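Diaminopropionate ammonia-lyase (PDB 4D9I) uses pyridoxal 5'-phosphate to break down both L- and D-alpha,beta-diaminopropionate into pyruvate and ammonia, working as a homodimer. Local coordinates at residues B[80-85]-B[128-133]; B[86-91]-B[183-188]. One frame throughout, in Å; residues are numbered along the deposited sequence.

Helix 81-93 is common to the two contacts, which lie about 9 Å apart, centre to centre, on adjoining lengths of it. In interaction 1 its first turn packs against helix 122-133; in interaction 2 the following turn sends L88 onto E185 of strand 185-186, an edge of the four-stranded parallel sheet, and the following V187. Together they bind one helix to a neighbouring helix and to the sheet. Neither contact reaches the annotated catalytic residues, although the helix follows closely on K77, the lysine that carries the pyridoxal phosphate. A bound Tris molecule (2-amino-2-hydroxymethyl-propane-1,3-diol) lies about 13 Å from the side chain of I85 and about 11 Å from that of V187.

Interaction 1: B[80-85]-B[128-133]; sequences GGAYAI and AWAAQQ
A130 sets its methyl group against A82 and I85 where two helices pack side by side in the smaller, four-stranded part of this fold type II enzyme. Helix 122-133 is the connecting helix of a beta-alpha-beta crossover from strand 114-118 to strand 137-142, and helix 81-93 lies beside it. The axes of the short segments come within 8.8 Å and cross at -44°. Alanine suits both sides: with A82 facing A130 their CA atoms are only 5.1 Å apart, and A130 CB approaches A82 CA to 3.8 Å, so the main chain of A82 itself forms part of the surface that the A130 methyl meets.

I85, one turn on from A82, supplies the larger partner. Its CG1 stands anti to the carbonyl carbon (chi1 -79°), and the branched chain presents both of its arms to the same methyl, CD1 lying 3.8 Å and CG2 3.9 Å from A130 CB. A beta-branched residue can thus fill in around a partner of a single carbon. No hydrogen bond crosses between the segments, and the contact is purely apolar.

Y83, on the far side of helix 81-93, meets the ring of F35; A84, on a flank, rests on W201 and I202 of helix 197-206. W129 closes one border of the interface: its side chain also touches I39 and M78, and Q133 CG lies above one face, toward the rim of the ring. The ring offers its edge to A82, whose CB sits near the indole plane, 3.9 Å from W129 CZ3.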
loop_
_atom_site.group_PDB
_atom_site.type_symbol
_atom_site.label_atom_id
_atom_site.label_comp_id
_atom_site.label_asym_id
_atom_site.label_seq_id
_atom_site.Cartn_x
_atom_site.Cartn_y
_atom_site.Cartn_z
ATOM N N GLY B 80 15.591 -23.531 -7.417
ATOM C CA GLY B 80 16.845 -24.192 -7.055
ATOM C C GLY B 80 16.589 -25.537 -6.404
ATOM O O GLY B 80 17.082 -26.583 -6.868
ATOM N N GLY B 81 15.791 -25.508 -5.336
ATOM C CA GLY B 81 15.598 -26.676 -4.495
ATOM C C GLY B 81 15.012 -27.851 -5.260
ATOM O O GLY B 81 15.517 -28.982 -5.168
ATOM N N ALA B 82 13.960 -27.590 -6.024
ATOM C CA ALA B 82 13.338 -28.653 -6.816
ATOM C C ALA B 82 14.272 -29.233 -7.872
ATOM O O ALA B 82 14.244 -30.441 -8.123
ATOM C CB ALA B 82 12.024 -28.182 -7.444
ATOM N N TYR B 83 15.100 -28.379 -8.479
ATOM C CA TYR B 83 16.052 -28.823 -9.505
ATOM C C TYR B 83 17.090 -29.763 -8.889
ATOM O O TYR B 83 17.381 -30.825 -9.441
ATOM C CB TYR B 83 16.735 -27.627 -10.162
ATOM C CG TYR B 83 17.494 -27.929 -11.444
ATOM C CD1 TYR B 83 16.914 -28.684 -12.475
ATOM C CD2 TYR B 83 18.771 -27.402 -11.653
ATOM C CE1 TYR B 83 17.607 -28.931 -13.654
ATOM C CE2 TYR B 83 19.460 -27.631 -12.836
ATOM C CZ TYR B 83 18.875 -28.396 -13.825
ATOM O OH TYR B 83 19.568 -28.617 -14.985
ATOM N N ALA B 84 17.614 -29.381 -7.728
ATOM C CA ALA B 84 18.560 -30.214 -7.023
ATOM C C ALA B 84 17.950 -31.542 -6.593
ATOM O O ALA B 84 18.583 -32.594 -6.713
ATOM C CB ALA B 84 19.126 -29.470 -5.832
ATOM N N ILE B 85 16.721 -31.503 -6.093
ATOM C CA ILE B 85 16.051 -32.718 -5.640
ATOM C C ILE B 85 15.808 -33.706 -6.796
ATOM O O ILE B 85 16.015 -34.934 -6.665
ATOM C CB ILE B 85 14.791 -32.358 -4.819
ATOM C CG1 ILE B 85 15.245 -31.963 -3.402
ATOM C CG2 ILE B 85 13.840 -33.547 -4.732
ATOM C CD1 ILE B 85 14.499 -30.791 -2.820
ATOM N N ALA B 128 10.614 -29.191 0.729
ATOM C CA ALA B 128 9.455 -29.936 1.165
ATOM C C ALA B 128 8.483 -30.130 -0.002
ATOM O O ALA B 128 7.929 -31.215 -0.187
ATOM C CB ALA B 128 8.781 -29.219 2.321
ATOM N N TRP B 129 8.299 -29.072 -0.787
ATOM C CA TRP B 129 7.416 -29.099 -1.937
ATOM C C TRP B 129 7.866 -30.147 -2.931
ATOM O O TRP B 129 7.056 -30.961 -3.389
ATOM C CB TRP B 129 7.334 -27.704 -2.582
ATOM C CG TRP B 129 6.495 -27.700 -3.819
ATOM C CD1 TRP B 129 5.126 -27.468 -3.918
ATOM C CD2 TRP B 129 6.937 -28.002 -5.180
ATOM N NE1 TRP B 129 4.703 -27.597 -5.219
ATOM C CE2 TRP B 129 5.740 -27.907 -6.029
ATOM C CE3 TRP B 129 8.158 -28.345 -5.761
ATOM C CZ2 TRP B 129 5.794 -28.120 -7.400
ATOM C CZ3 TRP B 129 8.198 -28.571 -7.144
ATOM C CH2 TRP B 129 7.041 -28.464 -7.939
ATOM N N ALA B 130 9.151 -30.142 -3.276
ATOM C CA ALA B 130 9.693 -31.103 -4.237
ATOM C C ALA B 130 9.614 -32.544 -3.739
ATOM O O ALA B 130 9.203 -33.436 -4.491
ATOM C CB ALA B 130 11.123 -30.743 -4.614
ATOM N N ALA B 131 10.003 -32.764 -2.481
ATOM C CA ALA B 131 9.857 -34.075 -1.865
ATOM C C ALA B 131 8.415 -34.596 -1.960
ATOM O O ALA B 131 8.202 -35.763 -2.338
ATOM C CB ALA B 131 10.336 -34.064 -0.412
ATOM N N GLN B 132 7.439 -33.753 -1.607
ATOM C CA GLN B 132 6.014 -34.134 -1.675
ATOM C C GLN B 132 5.616 -34.543 -3.095
ATOM O O GLN B 132 5.065 -35.613 -3.301
ATOM C CB GLN B 132 5.082 -33.016 -1.153
ATOM C CG GLN B 132 3.646 -33.487 -0.870
ATOM C CD GLN B 132 2.674 -32.348 -0.543
ATOM O OE1 GLN B 132 2.886 -31.194 -0.922
ATOM N NE2 GLN B 132 1.588 -32.677 0.144
ATOM N N GLN B 133 5.915 -33.685 -4.067
ATOM C CA GLN B 133 5.690 -33.979 -5.484
ATOM C C GLN B 133 6.265 -35.329 -5.946
ATOM O O GLN B 133 5.597 -36.098 -6.641
ATOM C CB GLN B 133 6.275 -32.845 -6.345
ATOM C CG GLN B 133 5.503 -31.540 -6.255
ATOM C CD GLN B 133 4.087 -31.649 -6.790
ATOM O OE1 GLN B 133 3.128 -31.253 -6.131
ATOM N NE2 GLN B 133 3.948 -32.191 -7.993
#

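Interaction 2: B[86-91]-B[183-188]; sequences AQLLCE and GWEVVQ
The carbonyl oxygen of V187 is gripped twice, by T117 OG1 and by H123 NE2, and this fixes the backbone of a residue whose side chain meets L88. The setting is the parallel alpha/beta sheet of the smaller part of this fold type II enzyme: strand 185-186 forms one edge, E185 and V187 share backbone hydrogen bonds with strand 114-118, and helix 81-93 packs over the face they present. E185, in the strand, and V187, just past its end, turn to L88, while V186 between them points away, against A179 of helix 168-182.

L88 carries the whole helical side of the contact. With CG anti to the carbonyl carbon (chi1 -73°), CD1 reaches both V187 and E185, while CD2 lies against the carboxylate end of E185. CD1 meets V187 CG2 at 3.9 Å, the two side chains running past each other in opposite directions, and also lies 4.0 Å from E185 CG. Leucine's fork suits a gap this wide, since even the nearest pair of CA atoms, those of L88 and E185, is 9.1 Å apart. L88 also touches F115 of strand 114-118 and I198 and W201 of helix 197-206. Cutting the leucine back to an alanine is likely to leave V187 CG2 and E185 CG without their partner and to open a gap between helix and strand.

E185, partly exposed, sits at the border, where both its CG and its carboxylate lie against L88. The chain extends from the backbone, then bends at chi2 (79°), which swings the carboxylate across the leucine at a slant, E185 OE2 standing 3.9 Å from L88 CD2.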
loop_
_atom_site.group_PDB
_atom_site.type_symbol
_atom_site.label_atom_id
_atom_site.label_comp_id
_atom_site.label_asym_id
_atom_site.label_seq_id
_atom_site.Cartn_x
_atom_site.Cartn_y
_atom_site.Cartn_z
ATOM N N ALA B 86 15.394 -33.167 -7.936
ATOM C CA ALA B 86 15.181 -33.968 -9.135
ATOM C C ALA B 86 16.514 -34.516 -9.656
ATOM O O ALA B 86 16.594 -35.680 -10.045
ATOM C CB ALA B 86 14.481 -33.132 -10.208
ATOM N N GLN B 87 17.556 -33.680 -9.663
ATOM C CA GLN B 87 18.900 -34.138 -10.036
ATOM C C GLN B 87 19.374 -35.308 -9.156
ATOM O O GLN B 87 19.908 -36.313 -9.653
ATOM C CB GLN B 87 19.913 -32.989 -9.971
ATOM C CG GLN B 87 19.713 -31.864 -10.999
ATOM C CD GLN B 87 20.405 -32.139 -12.325
ATOM O OE1 GLN B 87 20.497 -31.260 -13.189
ATOM N NE2 GLN B 87 20.893 -33.336 -12.491
ATOM N N LEU B 88 19.172 -35.177 -7.847
ATOM C CA LEU B 88 19.578 -36.215 -6.897
ATOM C C LEU B 88 18.789 -37.506 -7.102
ATOM O O LEU B 88 19.363 -38.608 -7.047
ATOM C CB LEU B 88 19.432 -35.722 -5.445
ATOM C CG LEU B 88 20.428 -34.692 -4.871
ATOM C CD1 LEU B 88 19.831 -33.997 -3.645
ATOM C CD2 LEU B 88 21.776 -35.316 -4.528
ATOM N N LEU B 89 17.482 -37.382 -7.347
ATOM C CA LEU B 89 16.651 -38.556 -7.583
ATOM C C LEU B 89 17.060 -39.254 -8.892
ATOM O O LEU B 89 17.234 -40.488 -8.922
ATOM C CB LEU B 89 15.159 -38.216 -7.563
ATOM C CG LEU B 89 14.284 -39.446 -7.292
ATOM C CD1 LEU B 89 14.536 -39.976 -5.878
ATOM C CD2 LEU B 89 12.800 -39.189 -7.524
ATOM N N CYS B 90 17.266 -38.471 -9.949
ATOM C CA CYS B 90 17.718 -39.029 -11.228
ATOM C C CYS B 90 19.055 -39.753 -11.104
ATOM O O CYS B 90 19.247 -40.835 -11.680
ATOM C CB CYS B 90 17.763 -37.953 -12.306
ATOM S SG CYS B 90 16.096 -37.494 -12.843
ATOM N N GLU B 91 19.964 -39.158 -10.334
ATOM C CA GLU B 91 21.261 -39.767 -10.051
ATOM C C GLU B 91 21.120 -41.130 -9.346
ATOM O O GLU B 91 21.752 -42.110 -9.744
ATOM C CB GLU B 91 22.112 -38.813 -9.221
ATOM C CG GLU B 91 23.611 -38.968 -9.434
ATOM C CD GLU B 91 24.374 -37.761 -8.909
ATOM O OE1 GLU B 91 24.386 -37.583 -7.668
ATOM O OE2 GLU B 91 24.937 -36.993 -9.732
ATOM N N GLY B 183 21.115 -41.564 7.602
ATOM C CA GLY B 183 21.236 -41.810 6.167
ATOM C C GLY B 183 20.372 -40.868 5.325
ATOM O O GLY B 183 19.931 -41.226 4.232
ATOM N N TRP B 184 20.120 -39.663 5.830
ATOM C CA TRP B 184 19.379 -38.663 5.051
ATOM C C TRP B 184 20.288 -37.924 4.114
ATOM O O TRP B 184 21.493 -37.851 4.332
ATOM C CB TRP B 184 18.632 -37.689 5.961
ATOM C CG TRP B 184 17.645 -38.363 6.885
ATOM C CD1 TRP B 184 17.079 -39.630 6.753
ATOM C CD2 TRP B 184 17.056 -37.811 8.107
ATOM N NE1 TRP B 184 16.206 -39.881 7.771
ATOM C CE2 TRP B 184 16.144 -38.835 8.618
ATOM C CE3 TRP B 184 17.179 -36.609 8.798
ATOM C CZ2 TRP B 184 15.411 -38.655 9.783
ATOM C CZ3 TRP B 184 16.434 -36.434 9.972
ATOM C CH2 TRP B 184 15.572 -37.431 10.450
ATOM N N GLU B 185 19.706 -37.385 3.047
ATOM C CA GLU B 185 20.421 -36.548 2.108
ATOM C C GLU B 185 20.233 -35.076 2.475
ATOM O O GLU B 185 19.124 -34.524 2.371
ATOM C CB GLU B 185 19.906 -36.809 0.690
ATOM C CG GLU B 185 20.733 -36.142 -0.398
ATOM C CD GLU B 185 22.016 -36.902 -0.712
ATOM O OE1 GLU B 185 21.986 -38.133 -0.715
ATOM O OE2 GLU B 185 23.061 -36.271 -0.961
ATOM N N VAL B 186 21.318 -34.446 2.918
ATOM C CA VAL B 186 21.326 -33.014 3.230
ATOM C C VAL B 186 21.186 -32.169 1.961
ATOM O O VAL B 186 21.983 -32.317 1.022
ATOM C CB VAL B 186 22.638 -32.613 3.933
ATOM C CG1 VAL B 186 22.709 -31.109 4.144
ATOM C CG2 VAL B 186 22.779 -33.342 5.260
ATOM N N VAL B 187 20.179 -31.287 1.938
ATOM C CA VAL B 187 20.003 -30.338 0.831
ATOM C C VAL B 187 20.033 -28.902 1.369
ATOM O O VAL B 187 19.023 -28.400 1.869
ATOM C CB VAL B 187 18.702 -30.625 0.030
ATOM C CG1 VAL B 187 18.557 -29.662 -1.147
ATOM C CG2 VAL B 187 18.689 -32.081 -0.450
ATOM N N GLN B 188 21.204 -28.265 1.305
ATOM C CA GLN B 188 21.367 -26.859 1.738
ATOM C C GLN B 188 21.728 -25.985 0.564
ATOM O O GLN B 188 22.433 -26.423 -0.344
ATOM C CB GLN B 188 22.480 -26.690 2.784
ATOM C CG GLN B 188 22.181 -27.235 4.167
ATOM C CD GLN B 188 20.930 -26.652 4.815
ATOM O OE1 GLN B 188 20.192 -27.372 5.475
ATOM N NE2 GLN B 188 20.696 -25.358 4.644
#